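Local coordinates for protein 6-phosphogluconate dehydrogenase (Pseudomonas syringae, PDB 5U5G) that probably catalyses an NADP-dependent redox step late in fosfomycin biosynthesis, and binds NADP together with (2-oxopropyl)phosphonic acid, at residues I182-A187 / S277-Y282; L222-S227 / Q281-L286; L175-E180 / G237-D242. One frame throughout, in Å; residues are numbered along the deposited sequence.

Interaction 1 of 3, residues I182-A187 / S277-Y282; sequences INLAGA and SDQCQY
Leu184 and Ala185 on the long helix 168-196 meet Gln279 and Cys280 of a 3-10 turn, and Tyr282 just after it, in a buried, mainly apolar contact. Leu184 reaches over to the turn because its chi1 of 179° carries CG away from the backbone N, and its two methyls divide the work: CD2 lies 3.6 Å from OE1 of Gln279, whose chain it crosses at about a right angle, while CD1 rests 4.1 Å from SG of Cys280. One residue on, Ala185 packs against the edge of the Tyr282 ring. Its CB touches CE2, and the carbonyl O of Ala185 stands near the ring plane, 3.5 Å from CE2 of Tyr282. The polar ends are held elsewhere: Gln279 OE1 accepts from Arg239, and Tyr282 OH is bonded to Glu189, which fixes the far end of the ring. The turn is shaped from within by an Asx turn, in which Asp278 OD1 accepts from N of Cys280 at 2.9 Å. Helix 216-226 flanks the contact through Tyr217. With the Gln279 side chain about 5 Å from the bound phosphonate, the contact joins long helix and 3-10 turn within a helical C-terminal domain of the type seen in 3-hydroxyisobutyrate dehydrogenases.

Interaction 2 of 3, residues L222-S227 / Q281-L286; sequences LGYALS and QYFSVL
Gln281 and Phe283 reach from the start of helix 282-287 to Tyr224 and Ala225 on the last turns of helix 216-226, showing how one polar and one aromatic link can join two helix ends near the surface. Gln281 comes first. Its CB points away from the other helix, but the chain bends at chi2 (-63°) and brings the amide back, where NE2 of Gln281 donates to Tyr224 OH at 2.7 Å. The hydroxyl oxygen lies in the plane of the amide, while the amide and ring planes are 60° apart, and the nitrogen meets the tyrosine at its edge. The other end of the amide is engaged as well: Ser284 OG donates a short bond to OE1 from above the carbonyl plane, which would limit rotation of the group. Next, Tyr282 turns elsewhere, packing on helix 257-273. Phe283 then directs its ring at Tyr224. The ring planes are nearly parallel, 8° apart, yet the rings meet rim to rim, centroids 5.9 Å apart, neither over the other's face; the closest atoms are the CD2 carbons of Tyr224 and Phe283, at 3.5 Å. Farther out, CZ of Phe283 lies 4.1 Å from CB of Ala225. Ile188 and Ser192 also touch Phe283, setting its ring between helices 168-196 and 216-226. The contact is ordinary helix-to-helix packing at the periphery of the all-helical C-terminal domain, with the Tyr224 side chain about 13 Å from the bound NADP.

Interaction 3 of 3, residues L175-E180 / G237-D242; sequences LNNLAE and GVRCKD. With 7VD ((2-oxopropyl)phosphonic acid), chain F; NAP (NADP nicotinamide-adenine-dinucleotide phosphate), chain E.
Arg239 and Glu180 form the tight half of this contact, a buried salt bridge between two helices of the C-terminal helical domain, at the cleft where the Rossmann-type domain presents its cofactor. The helix segments cross at -121°, with axes 10.3 Å apart, so side chains have to bridge the distance. Arg239 does so with a chain bent at chi2 and chi3 (101° and -103°), which swings the guanidinium toward helix 168-196. Arg239 NH2 then donates almost straight to Glu180 OE1 at a short 2.5 Å, in the guanidinium plane and on the carboxylate's anti lone pair. The carboxylate is turned well out of that plane, and NH1 adds a weak, longer bond to the same oxygen. NH2 also makes a weak bond to the backbone O of Asn177, while NH1 is held from outside by Gln279 and Tyr217. The methyl C8 of the phosphonate lies over one guanidinium face, 3.7 Å from Arg239 NH1.

The other half is looser and leans on the ligands. Asn177 ND2 reaches Asp242 OD2 at 2.9 Å, but the bond is weak and bent. Asn177 ND2 points much better at the ligand ketone, donating to O7 at 2.9 Å, and Asn177 OD1 is steadied by Asn176 ND2 and Lys173. On the partly exposed flank, Lys241 curls at its last two torsions so that NZ bridges Asp242 OD1, at 2.7 Å, and the nicotinamide ribose O2D of NADP, at 2.8 Å. Ser124, Gly125, Lys173 and Tyr217, with Arg212 of the second subunit, also hydrogen-bond the phosphonate ligand. Glu180 OE2 lies 2.5 Å from its O2.

In the fold
Helix 168-196 supplies the first partner of two contacts: residues 175-180 open interaction 3 and, two turns later, residues 182-187 open interaction 1. Helix 216-226 then opens interaction 2. The loops close in the same order, interaction 3 at helix 236-247, interaction 1 at the turn before helix 282-287 and interaction 2 on that last helix. Interaction 3 therefore crosses both of the others, while interactions 1 and 2 end on the same stretch. These two share Gln281 and Tyr282, and Cys280 packs on Tyr224 between them; interactions 1 and 3 touch through one side-chain bond. Together they bind the C-terminal end of the helical domain to its central helix, from the periphery inward to the ligand cleft.

Interaction 1 of 3, residues I182-A187 / S277-Y282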
loop_
_atom_site.group_PDB
_atom_site.type_symbol
_atom_site.label_atom_id
_atom_site.label_comp_id
_atom_site.label_asym_id
_atom_site.label_seq_id
_atom_site.Cartn_x
_atom_site.Cartn_y
_atom_site.Cartn_z
ATOM N N ILE A 182 -4.229 7.787 -3.666
ATOM C CA ILE A 182 -3.123 7.574 -4.595
ATOM C C ILE A 182 -2.898 6.085 -4.827
ATOM O O ILE A 182 -2.707 5.641 -5.964
ATOM C CB ILE A 182 -1.845 8.250 -4.071
ATOM C CG1 ILE A 182 -2.041 9.772 -4.023
ATOM C CG2 ILE A 182 -0.678 7.871 -4.973
ATOM C CD1 ILE A 182 -1.042 10.517 -3.090
ATOM N N ASN A 183 -2.890 5.295 -3.741
ATOM C CA ASN A 183 -2.687 3.856 -3.869
ATOM C C ASN A 183 -3.788 3.217 -4.701
ATOM O O ASN A 183 -3.523 2.327 -5.524
ATOM C CB ASN A 183 -2.651 3.185 -2.489
ATOM C CG ASN A 183 -1.464 3.636 -1.643
ATOM O OD1 ASN A 183 -0.565 4.308 -2.133
ATOM N ND2 ASN A 183 -1.460 3.251 -0.376
ATOM N N LEU A 184 -5.038 3.621 -4.450
ATOM C CA LEU A 184 -6.176 3.044 -5.154
ATOM C C LEU A 184 -6.113 3.358 -6.637
ATOM O O LEU A 184 -6.295 2.470 -7.474
ATOM C CB LEU A 184 -7.484 3.561 -4.549
ATOM C CG LEU A 184 -8.781 3.052 -5.212
ATOM C CD1 LEU A 184 -8.840 1.526 -5.220
ATOM C CD2 LEU A 184 -10.004 3.616 -4.503
ATOM N N ALA A 185 -5.865 4.626 -6.987
ATOM C CA ALA A 185 -5.802 4.983 -8.401
ATOM C C ALA A 185 -4.638 4.288 -9.094
ATOM O O ALA A 185 -4.765 3.847 -10.241
ATOM C CB ALA A 185 -5.694 6.497 -8.565
ATOM N N GLY A 186 -3.494 4.179 -8.416
ATOM C CA GLY A 186 -2.381 3.440 -8.995
ATOM C C GLY A 186 -2.704 1.968 -9.169
ATOM O O GLY A 186 -2.406 1.370 -10.210
ATOM N N ALA A 187 -3.324 1.360 -8.147
ATOM C CA ALA A 187 -3.615 -0.068 -8.222
ATOM C C ALA A 187 -4.587 -0.363 -9.355
ATOM O O ALA A 187 -4.410 -1.339 -10.092
ATOM C CB ALA A 187 -4.157 -0.576 -6.880
ATOM N N SER A 277 -21.888 6.206 -6.586
ATOM C CA SER A 277 -21.150 5.122 -7.218
ATOM C C SER A 277 -19.824 4.855 -6.499
ATOM O O SER A 277 -19.289 5.700 -5.766
ATOM C CB SER A 277 -20.890 5.439 -8.686
ATOM O OG SER A 277 -22.102 5.510 -9.404
ATOM N N ASP A 278 -19.293 3.653 -6.729
ATOM C CA ASP A 278 -18.148 3.166 -5.968
ATOM C C ASP A 278 -16.883 3.943 -6.323
ATOM O O ASP A 278 -16.655 4.307 -7.485
ATOM C CB ASP A 278 -17.942 1.670 -6.236
ATOM C CG ASP A 278 -17.188 0.969 -5.119
ATOM O OD1 ASP A 278 -15.924 1.011 -5.102
ATOM O OD2 ASP A 278 -17.865 0.370 -4.255
ATOM N N GLN A 279 -16.052 4.192 -5.301
ATOM C CA GLN A 279 -14.727 4.768 -5.525
ATOM C C GLN A 279 -13.950 4.006 -6.598
ATOM O O GLN A 279 -13.185 4.608 -7.357
ATOM C CB GLN A 279 -13.929 4.787 -4.208
ATOM C CG GLN A 279 -13.843 3.416 -3.531
ATOM C CD GLN A 279 -13.013 3.405 -2.264
ATOM O OE1 GLN A 279 -12.412 4.418 -1.884
ATOM N NE2 GLN A 279 -12.990 2.258 -1.586
ATOM N N CYS A 280 -14.138 2.692 -6.681
ATOM C CA CYS A 280 -13.428 1.873 -7.659
ATOM C C CYS A 280 -13.963 2.017 -9.074
ATOM O O CYS A 280 -13.463 1.325 -9.959
ATOM C CB CYS A 280 -13.470 0.402 -7.253
ATOM S SG CYS A 280 -12.640 0.049 -5.694
ATOM N N GLN A 281 -14.943 2.890 -9.323
ATOM C CA GLN A 281 -15.407 3.109 -10.695
ATOM C C GLN A 281 -14.382 3.827 -11.569
ATOM O O GLN A 281 -14.618 3.989 -12.774
ATOM C CB GLN A 281 -16.737 3.867 -10.675
ATOM C CG GLN A 281 -17.949 2.923 -10.623
ATOM C CD GLN A 281 -18.030 2.047 -11.865
ATOM O OE1 GLN A 281 -18.291 2.542 -12.957
ATOM N NE2 GLN A 281 -17.789 0.750 -11.710
ATOM N N TYR A 282 -13.249 4.256 -11.003
ATOM C CA TYR A 282 -12.113 4.624 -11.841
ATOM C C TYR A 282 -11.807 3.535 -12.872
ATOM O O TYR A 282 -11.355 3.846 -13.976
ATOM C CB TYR A 282 -10.881 4.890 -10.969
ATOM C CG TYR A 282 -9.673 5.460 -11.715
ATOM C CD1 TYR A 282 -9.831 6.394 -12.731
ATOM C CD2 TYR A 282 -8.377 5.096 -11.359
ATOM C CE1 TYR A 282 -8.722 6.939 -13.392
ATOM C CE2 TYR A 282 -7.264 5.631 -12.014
ATOM C CZ TYR A 282 -7.442 6.553 -13.016
ATOM O OH TYR A 282 -6.332 7.071 -13.655
#

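Interaction 2 of 3, residues L222-S227 / Q281-L286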
loop_
_atom_site.group_PDB
_atom_site.type_symbol
_atom_site.label_atom_id
_atom_site.label_comp_id
_atom_site.label_asym_id
_atom_site.label_seq_id
_atom_site.Cartn_x
_atom_site.Cartn_y
_atom_site.Cartn_z
ATOM N N LEU A 222 -8.291 -5.108 -5.980
ATOM C CA LEU A 222 -8.336 -6.510 -6.397
ATOM C C LEU A 222 -9.649 -7.168 -5.998
ATOM O O LEU A 222 -10.236 -7.916 -6.785
ATOM C CB LEU A 222 -7.180 -7.285 -5.779
ATOM C CG LEU A 222 -5.780 -6.980 -6.291
ATOM C CD1 LEU A 222 -4.794 -7.550 -5.279
ATOM C CD2 LEU A 222 -5.602 -7.607 -7.646
ATOM N N GLY A 223 -10.099 -6.937 -4.763
ATOM C CA GLY A 223 -11.395 -7.460 -4.359
ATOM C C GLY A 223 -12.507 -6.992 -5.277
ATOM O O GLY A 223 -13.418 -7.758 -5.612
ATOM N N TYR A 224 -12.433 -5.728 -5.711
ATOM C CA TYR A 224 -13.421 -5.178 -6.634
ATOM C C TYR A 224 -13.364 -5.883 -7.980
ATOM O O TYR A 224 -14.405 -6.217 -8.565
ATOM C CB TYR A 224 -13.192 -3.676 -6.818
ATOM C CG TYR A 224 -14.297 -2.947 -7.580
ATOM C CD1 TYR A 224 -15.475 -2.563 -6.939
ATOM C CD2 TYR A 224 -14.144 -2.607 -8.921
ATOM C CE1 TYR A 224 -16.500 -1.873 -7.631
ATOM C CE2 TYR A 224 -15.142 -1.912 -9.616
ATOM C CZ TYR A 224 -16.318 -1.554 -8.963
ATOM O OH TYR A 224 -17.309 -0.876 -9.641
ATOM N N ALA A 225 -12.154 -6.088 -8.507
ATOM C CA ALA A 225 -12.032 -6.730 -9.810
ATOM C C ALA A 225 -12.377 -8.214 -9.726
ATOM O O ALA A 225 -13.052 -8.748 -10.612
ATOM C CB ALA A 225 -10.622 -6.519 -10.370
ATOM N N LEU A 226 -11.952 -8.890 -8.654
ATOM C CA LEU A 226 -12.167 -10.331 -8.552
ATOM C C LEU A 226 -13.644 -10.668 -8.384
ATOM O O LEU A 226 -14.116 -11.684 -8.901
ATOM C CB LEU A 226 -11.362 -10.905 -7.388
ATOM C CG LEU A 226 -9.855 -10.977 -7.636
ATOM C CD1 LEU A 226 -9.134 -11.298 -6.322
ATOM C CD2 LEU A 226 -9.530 -12.003 -8.712
ATOM N N SER A 227 -14.380 -9.845 -7.646
ATOM C CA SER A 227 -15.791 -10.104 -7.414
ATOM C C SER A 227 -16.674 -9.639 -8.564
ATOM O O SER A 227 -17.887 -9.830 -8.504
ATOM C CB SER A 227 -16.234 -9.428 -6.117
ATOM O OG SER A 227 -16.170 -8.013 -6.254
ATOM N N GLN A 281 -14.943 2.890 -9.323
ATOM C CA GLN A 281 -15.407 3.109 -10.695
ATOM C C GLN A 281 -14.382 3.827 -11.569
ATOM O O GLN A 281 -14.618 3.989 -12.774
ATOM C CB GLN A 281 -16.737 3.867 -10.675
ATOM C CG GLN A 281 -17.949 2.923 -10.623
ATOM C CD GLN A 281 -18.030 2.047 -11.865
ATOM O OE1 GLN A 281 -18.291 2.542 -12.957
ATOM N NE2 GLN A 281 -17.789 0.750 -11.710
ATOM N N TYR A 282 -13.249 4.256 -11.003
ATOM C CA TYR A 282 -12.113 4.624 -11.841
ATOM C C TYR A 282 -11.807 3.535 -12.872
ATOM O O TYR A 282 -11.355 3.846 -13.976
ATOM C CB TYR A 282 -10.881 4.890 -10.969
ATOM C CG TYR A 282 -9.673 5.460 -11.715
ATOM C CD1 TYR A 282 -9.831 6.394 -12.731
ATOM C CD2 TYR A 282 -8.377 5.096 -11.359
ATOM C CE1 TYR A 282 -8.722 6.939 -13.392
ATOM C CE2 TYR A 282 -7.264 5.631 -12.014
ATOM C CZ TYR A 282 -7.442 6.553 -13.016
ATOM O OH TYR A 282 -6.332 7.071 -13.655
ATOM N N PHE A 283 -12.035 2.260 -12.518
ATOM C CA PHE A 283 -11.877 1.150 -13.462
ATOM C C PHE A 283 -12.610 1.428 -14.763
ATOM O O PHE A 283 -12.037 1.324 -15.849
ATOM C CB PHE A 283 -12.411 -0.159 -12.858
ATOM C CG PHE A 283 -11.366 -1.005 -12.182
ATOM C CD1 PHE A 283 -10.289 -1.519 -12.899
ATOM C CD2 PHE A 283 -11.479 -1.311 -10.829
ATOM C CE1 PHE A 283 -9.330 -2.309 -12.261
ATOM C CE2 PHE A 283 -10.545 -2.102 -10.193
ATOM C CZ PHE A 283 -9.464 -2.601 -10.907
ATOM N N SER A 284 -13.890 1.787 -14.673
ATOM C CA SER A 284 -14.658 1.968 -15.897
ATOM C C SER A 284 -14.322 3.282 -16.585
ATOM O O SER A 284 -14.309 3.340 -17.817
ATOM C CB SER A 284 -16.157 1.871 -15.598
ATOM O OG SER A 284 -16.560 2.920 -14.738
ATOM N N VAL A 285 -14.026 4.336 -15.821
ATOM C CA VAL A 285 -13.613 5.599 -16.431
ATOM C C VAL A 285 -12.308 5.413 -17.182
ATOM O O VAL A 285 -12.133 5.915 -18.300
ATOM C CB VAL A 285 -13.490 6.701 -15.363
ATOM C CG1 VAL A 285 -12.784 7.918 -15.936
ATOM C CG2 VAL A 285 -14.864 7.076 -14.825
ATOM N N LEU A 286 -11.379 4.668 -16.586
ATOM C CA LEU A 286 -10.091 4.426 -17.223
ATOM C C LEU A 286 -10.269 3.897 -18.642
ATOM O O LEU A 286 -9.683 4.427 -19.591
ATOM C CB LEU A 286 -9.281 3.451 -16.370
ATOM C CG LEU A 286 -7.765 3.540 -16.366
ATOM C CD1 LEU A 286 -7.278 4.967 -16.512
ATOM C CD2 LEU A 286 -7.299 2.942 -15.060
#

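Interaction 3 of 3, residues L175-E180 / G237-D242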
loop_
_atom_site.group_PDB
_atom_site.type_symbol
_atom_site.label_atom_id
_atom_site.label_comp_id
_atom_site.label_asym_id
_atom_site.label_seq_id
_atom_site.Cartn_x
_atom_site.Cartn_y
_atom_site.Cartn_z
ATOM N N LEU A 175 -4.677 12.965 5.713
ATOM C CA LEU A 175 -3.435 12.553 5.062
ATOM C C LEU A 175 -3.412 11.044 4.796
ATOM O O LEU A 175 -2.941 10.598 3.740
ATOM C CB LEU A 175 -2.259 12.964 5.942
ATOM C CG LEU A 175 -1.291 14.083 5.549
ATOM C CD1 LEU A 175 -1.764 14.988 4.437
ATOM C CD2 LEU A 175 -0.925 14.882 6.780
ATOM N N ASN A 176 -3.891 10.244 5.754
ATOM C CA ASN A 176 -4.028 8.810 5.523
ATOM C C ASN A 176 -4.846 8.535 4.266
ATOM O O ASN A 176 -4.461 7.707 3.424
ATOM C CB ASN A 176 -4.681 8.147 6.733
ATOM C CG ASN A 176 -5.035 6.707 6.472
ATOM O OD1 ASN A 176 -4.185 5.824 6.609
ATOM N ND2 ASN A 176 -6.296 6.453 6.094
ATOM N N ASN A 177 -5.959 9.257 4.107
ATOM C CA ASN A 177 -6.887 8.990 3.015
ATOM C C ASN A 177 -6.392 9.527 1.683
ATOM O O ASN A 177 -6.748 8.980 0.636
ATOM C CB ASN A 177 -8.258 9.567 3.349
ATOM C CG ASN A 177 -9.043 8.657 4.251
ATOM O OD1 ASN A 177 -8.468 7.979 5.113
ATOM N ND2 ASN A 177 -10.351 8.603 4.043
ATOM N N LEU A 178 -5.592 10.595 1.703
ATOM C CA LEU A 178 -4.884 11.009 0.497
ATOM C C LEU A 178 -3.996 9.887 -0.021
ATOM O O LEU A 178 -3.904 9.669 -1.235
ATOM C CB LEU A 178 -4.039 12.244 0.785
ATOM C CG LEU A 178 -3.913 13.375 -0.236
ATOM C CD1 LEU A 178 -2.606 14.143 -0.017
ATOM C CD2 LEU A 178 -4.101 12.980 -1.684
ATOM N N ALA A 179 -3.306 9.184 0.886
ATOM C CA ALA A 179 -2.460 8.060 0.471
ATOM C C ALA A 179 -3.298 6.891 -0.037
ATOM O O ALA A 179 -2.908 6.208 -0.994
ATOM C CB ALA A 179 -1.565 7.614 1.629
ATOM N N GLU A 180 -4.449 6.640 0.600
ATOM C CA GLU A 180 -5.409 5.673 0.071
ATOM C C GLU A 180 -5.739 5.983 -1.377
ATOM O O GLU A 180 -5.715 5.100 -2.243
ATOM C CB GLU A 180 -6.706 5.709 0.888
ATOM C CG GLU A 180 -6.560 5.337 2.342
ATOM C CD GLU A 180 -7.897 5.307 3.068
ATOM O OE1 GLU A 180 -8.863 5.893 2.543
ATOM O OE2 GLU A 180 -7.969 4.703 4.168
ATOM N N GLY A 237 -18.765 10.155 -3.391
ATOM C CA GLY A 237 -19.078 11.315 -2.571
ATOM C C GLY A 237 -18.218 11.390 -1.324
ATOM O O GLY A 237 -17.673 12.449 -0.992
ATOM N N VAL A 238 -18.073 10.257 -0.623
ATOM C CA VAL A 238 -17.252 10.229 0.586
ATOM C C VAL A 238 -15.774 10.402 0.239
ATOM O O VAL A 238 -15.048 11.156 0.902
ATOM C CB VAL A 238 -17.506 8.928 1.371
ATOM C CG1 VAL A 238 -16.366 8.635 2.332
ATOM C CG2 VAL A 238 -18.829 9.034 2.143
ATOM N N ARG A 239 -15.311 9.710 -0.802
ATOM C CA ARG A 239 -13.916 9.809 -1.216
ATOM C C ARG A 239 -13.561 11.242 -1.594
ATOM O O ARG A 239 -12.532 11.775 -1.157
ATOM C CB ARG A 239 -13.657 8.858 -2.393
ATOM C CG ARG A 239 -12.198 8.797 -2.858
ATOM C CD ARG A 239 -11.522 7.542 -2.307
ATOM N NE ARG A 239 -10.662 7.891 -1.197
ATOM C CZ ARG A 239 -10.344 7.095 -0.180
ATOM N NH1 ARG A 239 -10.835 5.867 -0.079
ATOM N NH2 ARG A 239 -9.536 7.561 0.763
ATOM N N CYS A 240 -14.418 11.888 -2.395
ATOM C CA CYS A 240 -14.140 13.252 -2.858
ATOM C C CYS A 240 -14.280 14.285 -1.741
ATOM O O CYS A 240 -13.578 15.307 -1.757
ATOM C CB CYS A 240 -15.057 13.604 -4.039
ATOM S SG CYS A 240 -14.565 12.794 -5.608
ATOM N N LYS A 241 -15.168 14.046 -0.770
ATOM C CA LYS A 241 -15.200 14.892 0.418
ATOM C C LYS A 241 -13.828 14.931 1.086
ATOM O O LYS A 241 -13.320 16.006 1.433
ATOM C CB LYS A 241 -16.271 14.398 1.399
ATOM C CG LYS A 241 -16.066 14.907 2.835
ATOM C CD LYS A 241 -17.144 14.429 3.806
ATOM C CE LYS A 241 -17.048 12.923 4.115
ATOM N NZ LYS A 241 -15.874 12.529 4.945
ATOM N N ASP A 242 -13.196 13.763 1.253
ATOM C CA ASP A 242 -11.908 13.723 1.937
ATOM C C ASP A 242 -10.802 14.333 1.078
ATOM O O ASP A 242 -9.926 15.034 1.598
ATOM C CB ASP A 242 -11.574 12.285 2.347
ATOM C CG ASP A 242 -12.527 11.744 3.406
ATOM O OD1 ASP A 242 -13.307 12.554 3.970
ATOM O OD2 ASP A 242 -12.510 10.517 3.671
HETATM P P1 7VD F . -11.123 3.687 4.969
HETATM C C1 7VD F . -12.423 4.516 4.011
HETATM O O2 7VD F . -10.081 4.618 5.542
HETATM O O3 7VD F . -11.699 2.822 6.066
HETATM O O4 7VD F . -10.521 2.822 3.889
HETATM C C6 7VD F . -12.468 6.020 4.099
HETATM O O7 7VD F . -12.198 6.608 5.146
HETATM C C8 7VD F . -12.856 6.737 2.835
HETATM P PA NAP E . -22.891 7.381 3.730
HETATM O O1A NAP E . -23.029 8.289 2.564
HETATM O O2A NAP E . -23.020 5.886 3.569
HETATM O O5B NAP E . -23.932 7.854 4.934
HETATM C C5B NAP E . -23.748 9.236 5.129
HETATM C C4B NAP E . -24.463 9.592 6.450
HETATM O O4B NAP E . -24.462 11.000 6.678
HETATM C C3B NAP E . -25.946 9.076 6.397
HETATM O O3B NAP E . -26.342 8.701 7.680
HETATM C C2B NAP E . -26.683 10.376 6.021
HETATM O O2B NAP E . -27.953 10.460 6.451
HETATM C C1B NAP E . -25.811 11.385 6.869
HETATM N N9A NAP E . -26.029 12.725 6.362
HETATM C C8A NAP E . -25.454 13.359 5.241
HETATM N N7A NAP E . -25.925 14.621 5.046
HETATM C C5A NAP E . -26.851 14.791 6.086
HETATM C C6A NAP E . -27.685 15.865 6.444
HETATM N N6A NAP E . -27.680 17.033 5.722
HETATM N N1A NAP E . -28.520 15.786 7.511
HETATM C C2A NAP E . -28.492 14.604 8.203
HETATM N N3A NAP E . -27.756 13.504 7.991
HETATM C C4A NAP E . -26.928 13.622 6.907
HETATM O O3 NAP E . -21.367 7.800 4.175
HETATM P PN NAP E . -20.539 6.644 4.909
HETATM O O1N NAP E . -21.276 6.006 6.020
HETATM O O2N NAP E . -19.616 5.887 3.981
HETATM O O5D NAP E . -19.337 7.590 5.749
HETATM C C5D NAP E . -19.832 8.159 6.878
HETATM C C4D NAP E . -18.650 8.771 7.607
HETATM O O4D NAP E . -17.669 7.743 7.903
HETATM C C3D NAP E . -17.935 9.819 6.655
HETATM O O3D NAP E . -17.484 10.890 7.435
HETATM C C2D NAP E . -16.774 9.030 6.090
HETATM O O2D NAP E . -15.659 9.825 5.777
HETATM C C1D NAP E . -16.431 8.133 7.323
HETATM N N1N NAP E . -15.738 6.925 6.924
HETATM C C2N NAP E . -16.290 6.021 5.977
HETATM C C3N NAP E . -15.615 4.850 5.705
HETATM C C7N NAP E . -16.169 3.877 4.759
HETATM O O7N NAP E . -15.623 2.799 4.517
HETATM N N7N NAP E . -17.380 4.135 4.141
HETATM C C4N NAP E . -14.331 4.487 6.404
HETATM C C5N NAP E . -13.851 5.504 7.341
HETATM C C6N NAP E . -14.516 6.639 7.553
HETATM P P2B NAP E . -29.207 9.690 5.335
HETATM O O1X NAP E . -28.931 8.252 5.649
HETATM O O2X NAP E . -30.518 10.275 5.869
HETATM O O3X NAP E . -28.715 10.216 4.009
#